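Local coordinates for protein phosphoribosylamine--glycine ligase (Thermotoga maritima, PDB 1VKZ) that catalyses the ATP-dependent joining of glycine to 5-phosphoribosylamine, giving glycinamide ribonucleotide in the second step of de novo purine biosynthesis, at residues P212-L220 with T229-I240. Numbering follows the deposited sequence.
Sequences PFVRDYKRL and TGGMGSWGPVEI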
ATOM      1  N   PRO A 212      13.284   2.608   2.087  1.00 40.25           N
ATOM      2  CA  PRO A 212      13.499   3.686   1.184  1.00 39.85           C
ATOM      3  C   PRO A 212      12.204   4.403   0.860  1.00 40.08           C
ATOM      4  O   PRO A 212      11.201   3.758   0.555  1.00 44.10           O
ATOM      5  CB  PRO A 212      14.007   2.976  -0.070  1.00 40.26           C
ATOM      6  CG  PRO A 212      14.648   1.820   0.392  1.00 39.55           C
ATOM      7  CD  PRO A 212      13.890   1.366   1.579  1.00 41.24           C
ATOM      8  N   PHE A 213      12.233   5.719   0.884  1.00 38.90           N
ATOM      9  CA  PHE A 213      11.075   6.533   0.497  1.00 38.89           C
ATOM     10  C   PHE A 213      10.912   6.533  -1.021  1.00 42.30           C
ATOM     11  O   PHE A 213      11.904   6.624  -1.778  1.00 46.29           O
ATOM     12  CB  PHE A 213      11.202   7.966   1.050  1.00 36.25           C
ATOM     13  CG  PHE A 213      11.233   8.014   2.541  1.00 35.21           C
ATOM     14  CD1 PHE A 213      12.401   7.755   3.237  1.00 42.03           C
ATOM     15  CD2 PHE A 213      10.087   8.258   3.268  1.00 42.24           C
ATOM     16  CE1 PHE A 213      12.424   7.779   4.640  1.00 44.48           C
ATOM     17  CE2 PHE A 213      10.115   8.268   4.681  1.00 38.47           C
ATOM     18  CZ  PHE A 213      11.271   8.021   5.348  1.00 32.68           C
ATOM     19  N   VAL A 214       9.672   6.399  -1.469  1.00 44.66           N
ATOM     20  CA  VAL A 214       9.371   6.298  -2.890  1.00 46.63           C
ATOM     21  C   VAL A 214       8.266   7.290  -3.199  1.00 47.95           C
ATOM     22  O   VAL A 214       7.568   7.719  -2.316  1.00 50.08           O
ATOM     23  CB  VAL A 214       9.030   4.831  -3.317  1.00 45.43           C
ATOM     24  CG1 VAL A 214      10.072   3.896  -2.804  1.00 46.00           C
ATOM     25  CG2 VAL A 214       7.720   4.388  -2.814  1.00 51.75           C
ATOM     26  N   ARG A 215       8.135   7.706  -4.439  1.00 49.32           N
ATOM     27  CA  ARG A 215       7.111   8.671  -4.763  1.00 50.42           C
ATOM     28  C   ARG A 215       6.101   7.933  -5.606  1.00 51.10           C
ATOM     29  O   ARG A 215       6.452   7.290  -6.566  1.00 52.59           O
ATOM     30  CB  ARG A 215       7.693   9.902  -5.484  1.00 51.88           C
ATOM     31  CG  ARG A 215       6.622  10.924  -5.838  1.00 53.88           C
ATOM     32  CD  ARG A 215       7.079  12.349  -6.047  1.00 56.93           C
ATOM     33  NE  ARG A 215       8.082  12.847  -5.095  1.00 68.95           N
ATOM     34  CZ  ARG A 215       7.929  12.960  -3.769  1.00 69.47           C
ATOM     35  NH1 ARG A 215       6.813  12.563  -3.152  1.00 72.67           N
ATOM     36  NH2 ARG A 215       8.930  13.451  -3.041  1.00 61.41           N
ATOM     37  N   ASP A 216       4.842   8.003  -5.228  1.00 53.22           N
ATOM     38  CA  ASP A 216       3.803   7.332  -5.993  1.00 54.31           C
ATOM     39  C   ASP A 216       2.941   8.330  -6.813  1.00 50.45           C
ATOM     40  O   ASP A 216       2.968   9.551  -6.607  1.00 48.80           O
ATOM     41  CB  ASP A 216       2.973   6.398  -5.093  1.00 58.12           C
ATOM     42  CG  ASP A 216       2.657   7.007  -3.725  1.00 65.41           C
ATOM     43  OD1 ASP A 216       1.813   7.938  -3.663  1.00 70.62           O
ATOM     44  OD2 ASP A 216       3.198   6.599  -2.668  1.00 74.44           O
ATOM     45  N   TYR A 217       2.213   7.764  -7.772  1.00 47.61           N
ATOM     46  CA  TYR A 217       1.414   8.499  -8.696  1.00 43.69           C
ATOM     47  C   TYR A 217       0.009   7.930  -8.591  1.00 46.06           C
ATOM     48  O   TYR A 217      -0.296   6.905  -9.194  1.00 48.82           O
ATOM     49  CB  TYR A 217       2.003   8.318 -10.090  1.00 44.62           C
ATOM     50  CG  TYR A 217       3.322   9.036 -10.297  1.00 40.73           C
ATOM     51  CD1 TYR A 217       4.492   8.524  -9.775  1.00 42.74           C
ATOM     52  CD2 TYR A 217       3.393  10.243 -11.010  1.00 49.24           C
ATOM     53  CE1 TYR A 217       5.700   9.155  -9.955  1.00 40.54           C
ATOM     54  CE2 TYR A 217       4.616  10.906 -11.185  1.00 46.18           C
ATOM     55  CZ  TYR A 217       5.762  10.342 -10.648  1.00 40.58           C
ATOM     56  OH  TYR A 217       6.982  10.946 -10.804  1.00 37.56           O
ATOM     57  N   LYS A 218      -0.837   8.591  -7.806  1.00 47.80           N
ATOM     58  CA  LYS A 218      -2.191   8.115  -7.487  1.00 49.62           C
ATOM     59  C   LYS A 218      -3.227   8.325  -8.589  1.00 48.12           C
ATOM     60  O   LYS A 218      -4.112   7.503  -8.757  1.00 51.02           O
ATOM     61  CB  LYS A 218      -2.681   8.800  -6.204  1.00 51.64           C
ATOM     62  CG  LYS A 218      -2.224   8.096  -4.899  1.00 56.11           C
ATOM     63  CD  LYS A 218      -3.181   6.948  -4.515  1.00 61.13           C
ATOM     64  CE  LYS A 218      -4.650   7.440  -4.184  1.00 65.58           C
ATOM     65  NZ  LYS A 218      -4.769   8.463  -3.072  1.00 61.06           N
ATOM     66  N   ARG A 219      -3.138   9.430  -9.314  1.00 45.04           N
ATOM     67  CA  ARG A 219      -4.092   9.727 -10.374  1.00 44.27           C
ATOM     68  C   ARG A 219      -3.832   8.907 -11.611  1.00 40.13           C
ATOM     69  O   ARG A 219      -2.723   8.506 -11.854  1.00 41.89           O
ATOM     70  CB  ARG A 219      -4.052  11.217 -10.740  1.00 45.80           C
ATOM     71  CG  ARG A 219      -4.583  12.139  -9.659  1.00 47.56           C
ATOM     72  CD  ARG A 219      -6.068  12.082  -9.512  1.00 52.91           C
ATOM     73  NE  ARG A 219      -6.555  13.005  -8.494  1.00 58.39           N
ATOM     74  CZ  ARG A 219      -7.823  13.092  -8.102  1.00 58.97           C
ATOM     75  NH1 ARG A 219      -8.762  12.312  -8.637  1.00 58.74           N
ATOM     76  NH2 ARG A 219      -8.156  13.965  -7.160  1.00 60.00           N
ATOM     77  N   LEU A 220      -4.873   8.667 -12.391  1.00 39.17           N
ATOM     78  CA  LEU A 220      -4.800   7.804 -13.564  1.00 39.76           C
ATOM     79  C   LEU A 220      -4.022   8.433 -14.719  1.00 41.27           C
ATOM     80  O   LEU A 220      -3.432   7.737 -15.537  1.00 38.58           O
ATOM     81  CB  LEU A 220      -6.221   7.526 -14.032  1.00 42.09           C
ATOM     82  CG  LEU A 220      -6.477   6.615 -15.236  1.00 39.19           C
ATOM     83  CD1 LEU A 220      -6.160   5.158 -14.900  1.00 38.57           C
ATOM     84  CD2 LEU A 220      -7.914   6.806 -15.650  1.00 39.95           C
ATOM     85  N   THR A 229      -6.440   6.238  -8.310  1.00 44.22           N
ATOM     86  CA  THR A 229      -6.237   4.802  -8.507  1.00 44.20           C
ATOM     87  C   THR A 229      -5.460   4.309  -7.301  1.00 43.55           C
ATOM     88  O   THR A 229      -5.115   5.083  -6.422  1.00 43.72           O
ATOM     89  CB  THR A 229      -5.416   4.491  -9.812  1.00 43.13           C
ATOM     90  OG1 THR A 229      -4.083   5.003  -9.710  1.00 44.24           O
ATOM     91  CG2 THR A 229      -5.975   5.193 -11.009  1.00 43.18           C
ATOM     92  N   GLY A 230      -5.169   3.022  -7.281  1.00 45.30           N
ATOM     93  CA  GLY A 230      -4.366   2.435  -6.217  1.00 45.77           C
ATOM     94  C   GLY A 230      -2.879   2.610  -6.445  1.00 46.36           C
ATOM     95  O   GLY A 230      -2.090   2.109  -5.597  1.00 47.15           O
ATOM     96  N   GLY A 231      -2.538   3.236  -7.606  1.00 44.51           N
ATOM     97  CA  GLY A 231      -1.208   3.746  -7.977  1.00 42.62           C
ATOM     98  C   GLY A 231      -0.752   3.480  -9.412  1.00 40.30           C
ATOM     99  O   GLY A 231      -0.698   2.345  -9.833  1.00 40.20           O
HETATM  100  N   MSE A 232      -0.384   4.518 -10.158  1.00 41.26           N
HETATM  101  CA  MSE A 232       0.002   4.377 -11.585  1.00 42.75           C
HETATM  102  C   MSE A 232       1.531   4.314 -11.857  1.00 43.83           C
HETATM  103  O   MSE A 232       1.987   4.165 -12.994  1.00 41.70           O
HETATM  104  CB  MSE A 232      -0.644   5.467 -12.412  1.00 40.90           C
HETATM  105  CG  MSE A 232      -2.138   5.289 -12.497  1.00 46.92           C
HETATM  106 SE   MSE A 232      -2.627   3.611 -13.431  1.00 59.31          SE
HETATM  107  CE  MSE A 232      -2.363   4.202 -15.408  1.00 60.26           C
ATOM    108  N   GLY A 233       2.311   4.431 -10.805  1.00 44.16           N
ATOM    109  CA  GLY A 233       3.721   4.174 -10.905  1.00 43.87           C
ATOM    110  C   GLY A 233       4.373   4.706  -9.664  1.00 44.58           C
ATOM    111  O   GLY A 233       3.722   5.327  -8.815  1.00 43.53           O
ATOM    112  N   SER A 234       5.671   4.464  -9.558  1.00 45.01           N
ATOM    113  CA  SER A 234       6.459   5.075  -8.511  1.00 43.39           C
ATOM    114  C   SER A 234       7.915   5.007  -8.880  1.00 40.38           C
ATOM    115  O   SER A 234       8.323   4.331  -9.831  1.00 38.23           O
ATOM    116  CB  SER A 234       6.210   4.404  -7.173  1.00 43.41           C
ATOM    117  OG  SER A 234       6.522   3.048  -7.298  1.00 52.44           O
ATOM    118  N   TRP A 235       8.698   5.766  -8.151  1.00 38.89           N
ATOM    119  CA  TRP A 235      10.101   5.647  -8.296  1.00 40.52           C
ATOM    120  C   TRP A 235      10.738   5.886  -6.967  1.00 40.34           C
ATOM    121  O   TRP A 235      10.090   6.344  -6.035  1.00 39.25           O
ATOM    122  CB  TRP A 235      10.608   6.610  -9.326  1.00 38.69           C
ATOM    123  CG  TRP A 235      10.445   8.006  -8.953  1.00 42.63           C
ATOM    124  CD1 TRP A 235       9.379   8.846  -9.256  1.00 38.97           C
ATOM    125  CD2 TRP A 235      11.381   8.798  -8.235  1.00 41.34           C
ATOM    126  NE1 TRP A 235       9.606  10.101  -8.745  1.00 35.70           N
ATOM    127  CE2 TRP A 235      10.828  10.104  -8.112  1.00 43.52           C
ATOM    128  CE3 TRP A 235      12.637   8.548  -7.679  1.00 35.44           C
ATOM    129  CZ2 TRP A 235      11.499  11.139  -7.453  1.00 43.79           C
ATOM    130  CZ3 TRP A 235      13.293   9.572  -7.031  1.00 39.54           C
ATOM    131  CH2 TRP A 235      12.732  10.853  -6.930  1.00 41.21           C
ATOM    132  N   GLY A 236      12.012   5.535  -6.878  1.00 39.90           N
ATOM    133  CA  GLY A 236      12.764   5.824  -5.698  1.00 38.54           C
ATOM    134  C   GLY A 236      14.209   5.553  -5.979  1.00 37.89           C
ATOM    135  O   GLY A 236      14.550   5.024  -7.054  1.00 36.36           O
ATOM    136  N   PRO A 237      15.054   5.884  -5.002  1.00 39.09           N
ATOM    137  CA  PRO A 237      14.598   6.452  -3.746  1.00 38.43           C
ATOM    138  C   PRO A 237      14.481   7.967  -3.792  1.00 37.40           C
ATOM    139  O   PRO A 237      15.223   8.610  -4.489  1.00 34.64           O
ATOM    140  CB  PRO A 237      15.675   6.013  -2.761  1.00 36.81           C
ATOM    141  CG  PRO A 237      16.893   5.912  -3.552  1.00 39.32           C
ATOM    142  CD  PRO A 237      16.514   5.712  -5.009  1.00 40.55           C
ATOM    143  N   VAL A 238      13.527   8.489  -3.039  1.00 39.15           N
ATOM    144  CA  VAL A 238      13.344   9.902  -2.787  1.00 38.85           C
ATOM    145  C   VAL A 238      14.216  10.308  -1.603  1.00 39.74           C
ATOM    146  O   VAL A 238      14.311   9.551  -0.658  1.00 40.66           O
ATOM    147  CB  VAL A 238      11.866  10.172  -2.377  1.00 37.51           C
ATOM    148  CG1 VAL A 238      11.667  11.604  -1.910  1.00 36.42           C
ATOM    149  CG2 VAL A 238      10.924   9.851  -3.522  1.00 39.65           C
ATOM    150  N   GLU A 239      14.781  11.520  -1.639  1.00 42.56           N
ATOM    151  CA  GLU A 239      15.667  12.082  -0.606  1.00 44.25           C
ATOM    152  C   GLU A 239      14.884  12.974   0.369  1.00 43.96           C
ATOM    153  O   GLU A 239      14.344  14.010  -0.028  1.00 42.57           O
ATOM    154  CB  GLU A 239      16.772  12.906  -1.309  1.00 44.92           C
ATOM    155  CG  GLU A 239      17.800  13.565  -0.386  1.00 46.13           C
ATOM    156  CD  GLU A 239      19.007  14.165  -1.123  1.00 50.28           C
ATOM    157  OE1 GLU A 239      19.094  14.060  -2.376  1.00 54.74           O
ATOM    158  OE2 GLU A 239      19.884  14.754  -0.440  1.00 48.26           O
ATOM    159  N   ILE A 240      14.830  12.576   1.637  1.00 44.15           N
ATOM    160  CA  ILE A 240      14.099  13.331   2.659  1.00 44.92           C
ATOM    161  C   ILE A 240      15.127  13.973   3.624  1.00 45.53           C
ATOM    162  O   ILE A 240      16.119  13.332   4.006  1.00 47.64           O
ATOM    163  CB  ILE A 240      13.091  12.388   3.371  1.00 44.15           C
ATOM    164  CG1 ILE A 240      12.186  11.707   2.349  1.00 45.38           C
ATOM    165  CG2 ILE A 240      12.241  13.135   4.373  1.00 43.56           C
ATOM    166  CD1 ILE A 240      11.403  12.655   1.447  1.00 47.79           C
TER
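Over one face of the Trp235 indole lie Arg215 CB, 4.2 Å from the centroid of the five-membered ring in a CH-pi contact, and Val238 CG2. At the indole edge sits Tyr217 OH, while the Tyr217 ring itself takes Trp235 CD1 and Gly233 O at its own edge, in plane. With Arg215 CG trans to the backbone N (chi1 180°) and the chain bent further out, the guanidinium turns back until one face meets Val238 CG2. Farther along, Ile240 CG1 stands over a face of the Phe213 ring, 3.8 Å from Phe213 CG.

Beneath these groups, Arg215 and Trp235 form an antiparallel hydrogen-bonded pair, Arg215 N to Trp235 O at 2.9 Å and Trp235 N back to Arg215 O at 3.1 Å. At the other end, Lys218 O is gripped from opposite faces of its plane by Thr229 N and Thr229 OG1, both at 2.7 Å; OG1 also accepts from Gly231 N, an ST turn. A valine in place of Thr229 would probably leave Lys218 O with one donor fewer and Gly231 N without its side-chain acceptor, freeing the turn to shift.

The pair belongs to the ATP-grasp region: 215-219 is an edge strand of an antiparallel sheet, 233-236 runs between it and strand 327-334, Val214 and Ser234 pack on helix 294-301, and Tyr217 OH bonds to Ala411 N near the C-terminus.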